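Local coordinates for invasion-associated protein B (Bartonella henselae, PDB 3DTD) that is of unknown molecular function but belongs to the invasion-associated locus B family and probably takes part in host-cell invasion by this bacterium, at residues Gly74-Pro79 against Cys111-Val116; Lys86-Gln91 against Thr101-Cys106; Arg57-Met62 against Asn146-Gln151. One frame throughout, in Å; residues are numbered along the deposited sequence.

Interaction 1 of 3, residues Gly74-Pro79 against Cys111-Val116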
loop_
_atom_site.group_PDB
_atom_site.type_symbol
_atom_site.label_atom_id
_atom_site.label_comp_id
_atom_site.label_asym_id
_atom_site.label_seq_id
_atom_site.Cartn_x
_atom_site.Cartn_y
_atom_site.Cartn_z
ATOM N N GLY C 74 -12.527 -11.190 39.247
ATOM C CA GLY C 74 -11.994 -11.043 37.900
ATOM C C GLY C 74 -10.785 -10.138 37.823
ATOM O O GLY C 74 -9.936 -10.141 38.716
ATOM N N ASN C 75 -10.713 -9.350 36.752
ATOM C CA ASN C 75 -9.550 -8.508 36.492
ATOM C C ASN C 75 -9.875 -7.088 36.068
ATOM O O ASN C 75 -10.802 -6.846 35.293
ATOM C CB ASN C 75 -8.637 -9.159 35.446
ATOM C CG ASN C 75 -7.934 -10.397 35.975
ATOM O OD1 ASN C 75 -7.189 -10.335 36.956
ATOM N ND2 ASN C 75 -8.168 -11.529 35.326
ATOM N N LEU C 76 -9.079 -6.160 36.580
ATOM C CA LEU C 76 -9.106 -4.776 36.167
ATOM C C LEU C 76 -7.840 -4.500 35.354
ATOM O O LEU C 76 -6.744 -4.856 35.774
ATOM C CB LEU C 76 -9.173 -3.877 37.405
ATOM C CG LEU C 76 -9.086 -2.356 37.296
ATOM C CD1 LEU C 76 -10.342 -1.775 36.687
ATOM C CD2 LEU C 76 -8.844 -1.767 38.672
ATOM N N THR C 77 -8.001 -3.892 34.183
ATOM C CA THR C 77 -6.868 -3.491 33.355
ATOM C C THR C 77 -6.666 -1.986 33.501
ATOM O O THR C 77 -7.583 -1.213 33.256
ATOM C CB THR C 77 -7.072 -3.866 31.871
ATOM O OG1 THR C 77 -7.414 -5.254 31.765
ATOM C CG2 THR C 77 -5.806 -3.604 31.065
ATOM N N VAL C 78 -5.468 -1.588 33.927
ATOM C CA VAL C 78 -5.122 -0.177 34.146
ATOM C C VAL C 78 -4.002 0.232 33.167
ATOM O O VAL C 78 -3.391 -0.644 32.550
ATOM C CB VAL C 78 -4.744 0.113 35.652
ATOM C CG1 VAL C 78 -5.918 -0.188 36.587
ATOM C CG2 VAL C 78 -3.498 -0.641 36.082
ATOM N N PRO C 79 -3.750 1.550 32.993
ATOM C CA PRO C 79 -2.690 1.984 32.067
ATOM C C PRO C 79 -1.262 1.569 32.434
ATOM O O PRO C 79 -0.995 1.153 33.557
ATOM C CB PRO C 79 -2.786 3.519 32.106
ATOM C CG PRO C 79 -4.111 3.820 32.653
ATOM C CD PRO C 79 -4.444 2.710 33.586
ATOM N N CYS C 111 -1.804 -3.059 32.423
ATOM C CA CYS C 111 -1.472 -3.703 33.692
ATOM C C CYS C 111 -2.683 -4.327 34.385
ATOM O O CYS C 111 -3.717 -3.683 34.554
ATOM C CB CYS C 111 -0.746 -2.720 34.608
ATOM S SG CYS C 111 0.872 -2.281 33.961
ATOM N N ILE C 112 -2.535 -5.584 34.788
ATOM C CA ILE C 112 -3.645 -6.387 35.285
ATOM C C ILE C 112 -3.730 -6.367 36.812
ATOM O O ILE C 112 -2.764 -6.696 37.506
ATOM C CB ILE C 112 -3.571 -7.852 34.756
ATOM C CG1 ILE C 112 -3.364 -7.889 33.230
ATOM C CG2 ILE C 112 -4.798 -8.661 35.176
ATOM C CD1 ILE C 112 -4.463 -7.220 32.386
ATOM N N VAL C 113 -4.899 -5.964 37.311
ATOM C CA VAL C 113 -5.194 -5.885 38.738
ATOM C C VAL C 113 -6.303 -6.893 39.073
ATOM O O VAL C 113 -7.451 -6.698 38.675
ATOM C CB VAL C 113 -5.658 -4.456 39.137
ATOM C CG1 VAL C 113 -5.898 -4.359 40.634
ATOM C CG2 VAL C 113 -4.651 -3.405 38.701
ATOM N N PRO C 114 -5.963 -7.987 39.779
ATOM C CA PRO C 114 -6.981 -8.948 40.211
ATOM C C PRO C 114 -7.889 -8.361 41.287
ATOM O O PRO C 114 -7.418 -7.659 42.184
ATOM C CB PRO C 114 -6.161 -10.105 40.802
ATOM C CG PRO C 114 -4.763 -9.868 40.388
ATOM C CD PRO C 114 -4.615 -8.398 40.208
ATOM N N ILE C 115 -9.178 -8.652 41.181
ATOM C CA ILE C 115 -10.180 -8.107 42.088
ATOM C C ILE C 115 -11.118 -9.205 42.570
ATOM O O ILE C 115 -11.514 -10.075 41.799
ATOM C CB ILE C 115 -10.989 -6.961 41.431
ATOM C CG1 ILE C 115 -11.182 -7.234 39.934
ATOM C CG2 ILE C 115 -10.266 -5.638 41.631
ATOM C CD1 ILE C 115 -12.356 -6.551 39.291
ATOM N N VAL C 116 -11.431 -9.176 43.864
ATOM C CA VAL C 116 -12.416 -10.066 44.471
ATOM C C VAL C 116 -13.384 -9.198 45.280
ATOM O O VAL C 116 -12.959 -8.422 46.137
ATOM C CB VAL C 116 -11.753 -11.142 45.381
ATOM C CG1 VAL C 116 -12.801 -11.934 46.147
ATOM C CG2 VAL C 116 -10.885 -12.094 44.566
#

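Interaction 2 of 3, residues Lys86-Gln91 against Thr101-Cys106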
loop_
_atom_site.group_PDB
_atom_site.type_symbol
_atom_site.label_atom_id
_atom_site.label_comp_id
_atom_site.label_asym_id
_atom_site.label_seq_id
_atom_site.Cartn_x
_atom_site.Cartn_y
_atom_site.Cartn_z
ATOM N N LYS C 86 3.174 0.366 44.784
ATOM C CA LYS C 86 2.111 1.034 45.531
ATOM C C LYS C 86 0.740 0.500 45.095
ATOM O O LYS C 86 0.578 0.105 43.934
ATOM C CB LYS C 86 2.220 2.554 45.364
ATOM C CG LYS C 86 3.415 3.152 46.106
ATOM C CD LYS C 86 3.285 4.656 46.304
ATOM C CE LYS C 86 2.574 5.003 47.608
ATOM N NZ LYS C 86 3.410 4.689 48.805
ATOM N N PRO C 87 -0.245 0.467 46.023
ATOM C CA PRO C 87 -1.505 -0.224 45.732
ATOM C C PRO C 87 -2.462 0.513 44.793
ATOM O O PRO C 87 -2.313 1.716 44.550
ATOM C CB PRO C 87 -2.153 -0.378 47.119
ATOM C CG PRO C 87 -1.140 0.095 48.111
ATOM C CD PRO C 87 -0.262 1.040 47.378
ATOM N N VAL C 88 -3.423 -0.236 44.259
ATOM C CA VAL C 88 -4.536 0.316 43.499
ATOM C C VAL C 88 -5.764 0.276 44.406
ATOM O O VAL C 88 -6.169 -0.790 44.878
ATOM C CB VAL C 88 -4.790 -0.468 42.178
ATOM C CG1 VAL C 88 -6.050 0.035 41.469
ATOM C CG2 VAL C 88 -3.581 -0.365 41.246
ATOM N N ARG C 89 -6.333 1.450 44.657
ATOM C CA ARG C 89 -7.472 1.612 45.554
ATOM C C ARG C 89 -8.778 1.675 44.757
ATOM O O ARG C 89 -8.895 2.439 43.801
ATOM C CB ARG C 89 -7.279 2.879 46.394
ATOM C CG ARG C 89 -8.362 3.171 47.424
ATOM C CD ARG C 89 -8.055 4.475 48.146
ATOM N NE ARG C 89 -9.060 4.811 49.152
ATOM C CZ ARG C 89 -10.065 5.663 48.959
ATOM N NH1 ARG C 89 -10.215 6.278 47.790
ATOM N NH2 ARG C 89 -10.924 5.905 49.943
ATOM N N LEU C 90 -9.743 0.854 45.159
ATOM C CA LEU C 90 -11.062 0.808 44.529
ATOM C C LEU C 90 -12.136 1.276 45.506
ATOM O O LEU C 90 -12.231 0.766 46.623
ATOM C CB LEU C 90 -11.382 -0.612 44.049
ATOM C CG LEU C 90 -10.800 -1.116 42.722
ATOM C CD1 LEU C 90 -9.371 -1.614 42.873
ATOM C CD2 LEU C 90 -11.675 -2.221 42.171
ATOM N N GLN C 91 -12.948 2.238 45.078
ATOM C CA GLN C 91 -13.997 2.799 45.923
ATOM C C GLN C 91 -15.280 3.038 45.133
ATOM O O GLN C 91 -15.257 3.669 44.078
ATOM C CB GLN C 91 -13.519 4.109 46.565
ATOM C CG GLN C 91 -14.478 4.695 47.596
ATOM C CD GLN C 91 -14.047 6.059 48.107
ATOM O OE1 GLN C 91 -13.281 6.774 47.456
ATOM N NE2 GLN C 91 -14.549 6.431 49.275
ATOM N N THR C 101 -5.855 -3.279 46.552
ATOM C CA THR C 101 -5.216 -4.419 45.893
ATOM C C THR C 101 -4.059 -3.899 45.027
ATOM O O THR C 101 -3.750 -2.712 45.064
ATOM C CB THR C 101 -6.250 -5.277 45.083
ATOM O OG1 THR C 101 -5.574 -6.297 44.334
ATOM C CG2 THR C 101 -7.082 -4.409 44.137
ATOM N N GLY C 102 -3.408 -4.777 44.271
ATOM C CA GLY C 102 -2.259 -4.372 43.468
ATOM C C GLY C 102 -2.178 -5.025 42.104
ATOM O O GLY C 102 -2.892 -5.987 41.826
ATOM N N ILE C 103 -1.303 -4.481 41.258
ATOM C CA ILE C 103 -0.990 -5.041 39.938
ATOM C C ILE C 103 -0.282 -6.385 40.100
ATOM O O ILE C 103 0.666 -6.496 40.875
ATOM C CB ILE C 103 -0.120 -4.050 39.093
ATOM C CG1 ILE C 103 -0.919 -2.785 38.768
ATOM C CG2 ILE C 103 0.400 -4.698 37.801
ATOM C CD1 ILE C 103 -0.088 -1.628 38.243
ATOM N N ARG C 104 -0.770 -7.403 39.396
ATOM C CA ARG C 104 -0.146 -8.722 39.394
ATOM C C ARG C 104 0.925 -8.813 38.305
ATOM O O ARG C 104 2.023 -9.350 38.525
ATOM C CB ARG C 104 -1.206 -9.811 39.186
ATOM C CG ARG C 104 -0.648 -11.224 39.136
ATOM C CD ARG C 104 -1.688 -12.278 39.461
ATOM N NE ARG C 104 -1.060 -13.584 39.667
ATOM C CZ ARG C 104 -0.877 -14.492 38.712
ATOM N NH1 ARG C 104 -1.282 -14.254 37.467
ATOM N NH2 ARG C 104 -0.287 -15.646 39.002
ATOM N N THR C 105 0.583 -8.286 37.132
ATOM C CA THR C 105 1.445 -8.321 35.957
ATOM C C THR C 105 0.967 -7.301 34.932
ATOM O O THR C 105 -0.115 -6.729 35.075
ATOM C CB THR C 105 1.486 -9.732 35.311
ATOM O OG1 THR C 105 2.474 -9.757 34.279
ATOM C CG2 THR C 105 0.128 -10.144 34.734
ATOM N N CYS C 106 1.779 -7.062 33.910
ATOM C CA CYS C 106 1.350 -6.248 32.783
ATOM C C CYS C 106 1.584 -6.991 31.482
ATOM O O CYS C 106 2.541 -7.751 31.350
ATOM C CB CYS C 106 2.037 -4.882 32.766
ATOM S SG CYS C 106 1.984 -3.952 34.350
HETATM O O HOH W 1 0.153 -2.209 42.237
#

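Interaction 3 of 3, residues Arg57-Met62 against Asn146-Gln151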
loop_
_atom_site.group_PDB
_atom_site.type_symbol
_atom_site.label_atom_id
_atom_site.label_comp_id
_atom_site.label_asym_id
_atom_site.label_seq_id
_atom_site.Cartn_x
_atom_site.Cartn_y
_atom_site.Cartn_z
ATOM N N ARG C 57 -9.302 5.374 22.520
ATOM C CA ARG C 57 -8.484 4.221 22.883
ATOM C C ARG C 57 -8.720 3.808 24.342
ATOM O O ARG C 57 -8.968 4.654 25.205
ATOM C CB ARG C 57 -6.995 4.448 22.571
ATOM C CG ARG C 57 -6.294 5.476 23.430
ATOM C CD ARG C 57 -4.809 5.180 23.520
ATOM N NE ARG C 57 -4.206 5.854 24.666
ATOM C CZ ARG C 57 -3.943 5.288 25.842
ATOM N NH1 ARG C 57 -4.207 4.006 26.063
ATOM N NH2 ARG C 57 -3.401 6.017 26.805
ATOM N N VAL C 58 -8.656 2.502 24.589
ATOM C CA VAL C 58 -8.963 1.915 25.893
ATOM C C VAL C 58 -7.906 2.271 26.939
ATOM O O VAL C 58 -6.719 2.016 26.748
ATOM C CB VAL C 58 -9.125 0.372 25.791
ATOM C CG1 VAL C 58 -9.537 -0.235 27.133
ATOM C CG2 VAL C 58 -10.143 0.010 24.719
ATOM N N VAL C 59 -8.360 2.868 28.037
ATOM C CA VAL C 59 -7.488 3.291 29.132
ATOM C C VAL C 59 -7.650 2.352 30.335
ATOM O O VAL C 59 -6.669 1.953 30.969
ATOM C CB VAL C 59 -7.777 4.764 29.534
ATOM C CG1 VAL C 59 -6.846 5.243 30.635
ATOM C CG2 VAL C 59 -7.660 5.679 28.326
ATOM N N VAL C 60 -8.896 1.992 30.624
ATOM C CA VAL C 60 -9.215 1.091 31.725
ATOM C C VAL C 60 -10.298 0.081 31.300
ATOM O O VAL C 60 -11.192 0.416 30.532
ATOM C CB VAL C 60 -9.530 1.888 33.052
ATOM C CG1 VAL C 60 -10.564 2.959 32.826
ATOM C CG2 VAL C 60 -9.952 0.986 34.190
ATOM N N ALA C 61 -10.164 -1.164 31.754
ATOM C CA ALA C 61 -11.107 -2.235 31.443
ATOM C C ALA C 61 -11.383 -3.088 32.684
ATOM O O ALA C 61 -10.549 -3.185 33.580
ATOM C CB ALA C 61 -10.581 -3.103 30.300
ATOM N N MET C 62 -12.566 -3.689 32.736
ATOM C CA MET C 62 -12.946 -4.549 33.847
ATOM C C MET C 62 -13.687 -5.765 33.317
ATOM O O MET C 62 -14.603 -5.624 32.521
ATOM C CB MET C 62 -13.806 -3.781 34.860
ATOM C CG MET C 62 -14.343 -4.637 36.013
ATOM S SD MET C 62 -14.932 -3.711 37.443
ATOM C CE MET C 62 -13.361 -3.233 38.139
ATOM N N ASN C 146 -5.895 9.801 40.055
ATOM C CA ASN C 146 -7.161 9.646 40.774
ATOM C C ASN C 146 -8.417 9.882 39.934
ATOM O O ASN C 146 -9.533 9.731 40.432
ATOM C CB ASN C 146 -7.189 10.560 42.008
ATOM C CG ASN C 146 -6.134 10.197 43.046
ATOM O OD1 ASN C 146 -5.726 9.039 43.175
ATOM N ND2 ASN C 146 -5.698 11.196 43.804
ATOM N N ASP C 147 -8.235 10.241 38.664
ATOM C CA ASP C 147 -9.359 10.615 37.798
ATOM C C ASP C 147 -9.952 9.465 36.964
ATOM O O ASP C 147 -10.855 9.676 36.151
ATOM C CB ASP C 147 -8.989 11.815 36.906
ATOM C CG ASP C 147 -7.750 11.569 36.045
ATOM O OD1 ASP C 147 -7.400 12.475 35.259
ATOM O OD2 ASP C 147 -7.124 10.491 36.145
ATOM N N LEU C 148 -9.446 8.254 37.177
ATOM C CA LEU C 148 -9.936 7.074 36.470
ATOM C C LEU C 148 -11.059 6.377 37.235
ATOM O O LEU C 148 -11.084 6.379 38.464
ATOM C CB LEU C 148 -8.792 6.096 36.200
ATOM C CG LEU C 148 -8.054 6.060 34.857
ATOM C CD1 LEU C 148 -7.771 7.433 34.258
ATOM C CD2 LEU C 148 -6.770 5.278 35.046
ATOM N N PHE C 149 -11.984 5.779 36.489
ATOM C CA PHE C 149 -13.168 5.138 37.053
ATOM C C PHE C 149 -13.728 4.092 36.099
ATOM O O PHE C 149 -13.369 4.053 34.921
ATOM C CB PHE C 149 -14.264 6.171 37.400
ATOM C CG PHE C 149 -14.558 7.142 36.289
ATOM C CD1 PHE C 149 -15.439 6.808 35.262
ATOM C CD2 PHE C 149 -13.945 8.392 36.267
ATOM C CE1 PHE C 149 -15.694 7.695 34.235
ATOM C CE2 PHE C 149 -14.194 9.284 35.240
ATOM C CZ PHE C 149 -15.062 8.934 34.226
ATOM N N VAL C 150 -14.604 3.242 36.627
ATOM C CA VAL C 150 -15.442 2.368 35.816
ATOM C C VAL C 150 -16.896 2.778 36.077
ATOM O O VAL C 150 -17.317 2.874 37.227
ATOM C CB VAL C 150 -15.210 0.864 36.148
ATOM C CG1 VAL C 150 -16.117 -0.029 35.318
ATOM C CG2 VAL C 150 -13.756 0.477 35.909
ATOM N N GLN C 151 -17.644 3.054 35.010
ATOM C CA GLN C 151 -19.048 3.439 35.134
ATOM C C GLN C 151 -19.899 2.206 35.418
ATOM O O GLN C 151 -19.727 1.167 34.778
ATOM C CB GLN C 151 -19.529 4.144 33.870
ATOM C CG GLN C 151 -18.802 5.436 33.552
ATOM C CD GLN C 151 -19.309 6.085 32.282
ATOM O OE1 GLN C 151 -20.293 6.820 32.299
ATOM N NE2 GLN C 151 -18.630 5.821 31.169
#

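Interaction 1 of 3, residues Gly74-Pro79 against Cys111-Val116
Strands 72-78 and 110-117 are antiparallel neighbours in the seven-stranded sheet, and six backbone hydrogen bonds join segments 74-79 and 111-116. G74 opens the pairing with I115: G74 N donates to I115 O (3.0 Å), and I115 N returns a bond to G74 O from above the carbonyl plane. I115 CG1, in the crowded position between its N and carbonyl carbon, leans over this glycine to 3.4 Å from G74 O. N75 faces P114 in a non-hydrogen-bonded pair; its side chain crosses I112 obliquely, OD1 resting 3.4 Å from I112 CG2. L76 makes the shortest bonds, V113 N donating to L76 O (2.6 Å) nearly along the C=O axis, while the two side chains lie side by side with CB atoms 4.0 Å apart. At T77 the side chain runs alongside I112, OG1 meeting I112 CD1 at 3.6 Å. V78 closes the pairing: V78 N donates to C111 O (2.8 Å), and V78 CG2 packs on C111 CB (3.8 Å). L76, V78, V113 and I115 point inward, where L133, M135, V88 and L90 of the second sheet meet them. The chemistry is thus two-sided: an apolar face between the sheets, and a mixed face of N75, T77, I112 and P114. The pairing uses the main-chain groups of G74, L76, V78 and their partners, while N75 and T77 bond to strand 58-66 and I112 to R104 and T105.

Interaction 2 of 3, residues Lys86-Gln91 against Thr101-Cys106
The open end of a beta hairpin, strands 88-92 and 98-101 at the edge of the four-stranded sheet, brings the segments together through one antiparallel bridge, just before the chain leaves for the other sheet. V88 and T101 form a hydrogen-bonded pair. V88 N donates to T101 O at 2.6 Å, and T101 N donates back to V88 O at 3.0 Å, almost straight (176° at the hydrogen); both donors lie in the plane of the carbonyl they address. The pair is therefore satisfied on all four main-chain atoms. Beyond it the segments diverge, and direct pairing gives way to a water, which donates to K86 O (2.9 Å) and accepts from I103 N (2.9 Å), extending the link one water-mediated step past the pair. P87, which has no N-H to offer, contributes its CA and CB to contact with T101 O instead.

The T101 hydroxyl lies anti to the backbone N (chi1 174°) and is hydrogen-bonded to P114 O of strand 110-117, tying the hairpin to the opposing sheet. Along strand 88-92, R89 NH1 reaches Q91 OE1 (3.1 Å) in a bent bond from well above the amide carbonyl plane, while Q91 NE2 is taken by G95 O in the hairpin turn. Further on, T105 OG1 is hydrogen-bonded to I82 O of a second subunit and C106 packs on C106 of that subunit, so the far end of segment 101-106 lies at a subunit interface; C106 is also disulfide-bonded to C111 of its own chain. Apolar contact between the segments is slight: V88 CG2 is 4.4 Å from I103 CG1. The torsion that sends the T101 hydroxyl toward P114 puts CG2 in the crowded position between N and carbonyl carbon, where L90 CD1 crosses it obliquely at 3.8 Å.

Interaction 3 of 3, residues Arg57-Met62 against Asn146-Gln151
A classic beta bulge in strand 58-66, where V59 and V60 both face E51 of the adjacent strand, turns two consecutive valines toward the edge strand of the other sheet. The contact with segment 146-151 is made by side chains packing between sheets, the short strand axes 7.7 Å apart at closest approach and their directions 62° apart. V60 is central. Its CG1, in the crowded position between N and carbonyl carbon (chi1 52°), comes to 3.7 Å from F149 O, while CG2, anti to the backbone N, meets V150 CG2 tip to tip at 4.2 Å. On one side V59 CG1 touches L148 CD1 (4.3 Å); on the other, M62 is extended as far as SD, and a turn at the last torsion (chi3 -75°) brings CE to V150 CG2 (4.3 Å). F149 turns its CB away from strand 58-66, and its ring stacks with that of H130. The contact is nonpolar side-chain packing, with one methyl against a main-chain carbonyl oxygen. P79 bridges V59 and L148, and L25 of a third subunit packs against V59 and V60. V60 itself also packs against L76 of strand 72-78 and L133 of strand 130-136.

How the interactions relate
The three contacts nest along the chain: interaction 2 lies within the loop closed by interaction 1, which lies within that closed by interaction 3. Interactions 1 and 2, about 7 Å apart centre to centre, are joined by the C106-C111 disulfide and by a probable hydrogen bond from I112 N to T105 O. The centre of interaction 3 lies about 11 Å from that of interaction 1, with strands 58-66 and 72-78 adjacent in the seven-stranded sheet, and about 13 Å from that of interaction 2. Interaction 1 is pairing within that sheet and interaction 3 packing between the two sheets; interaction 2 pairs within the four-stranded sheet, then leads over to strand 105-107 of the larger one, carrying the chain between them.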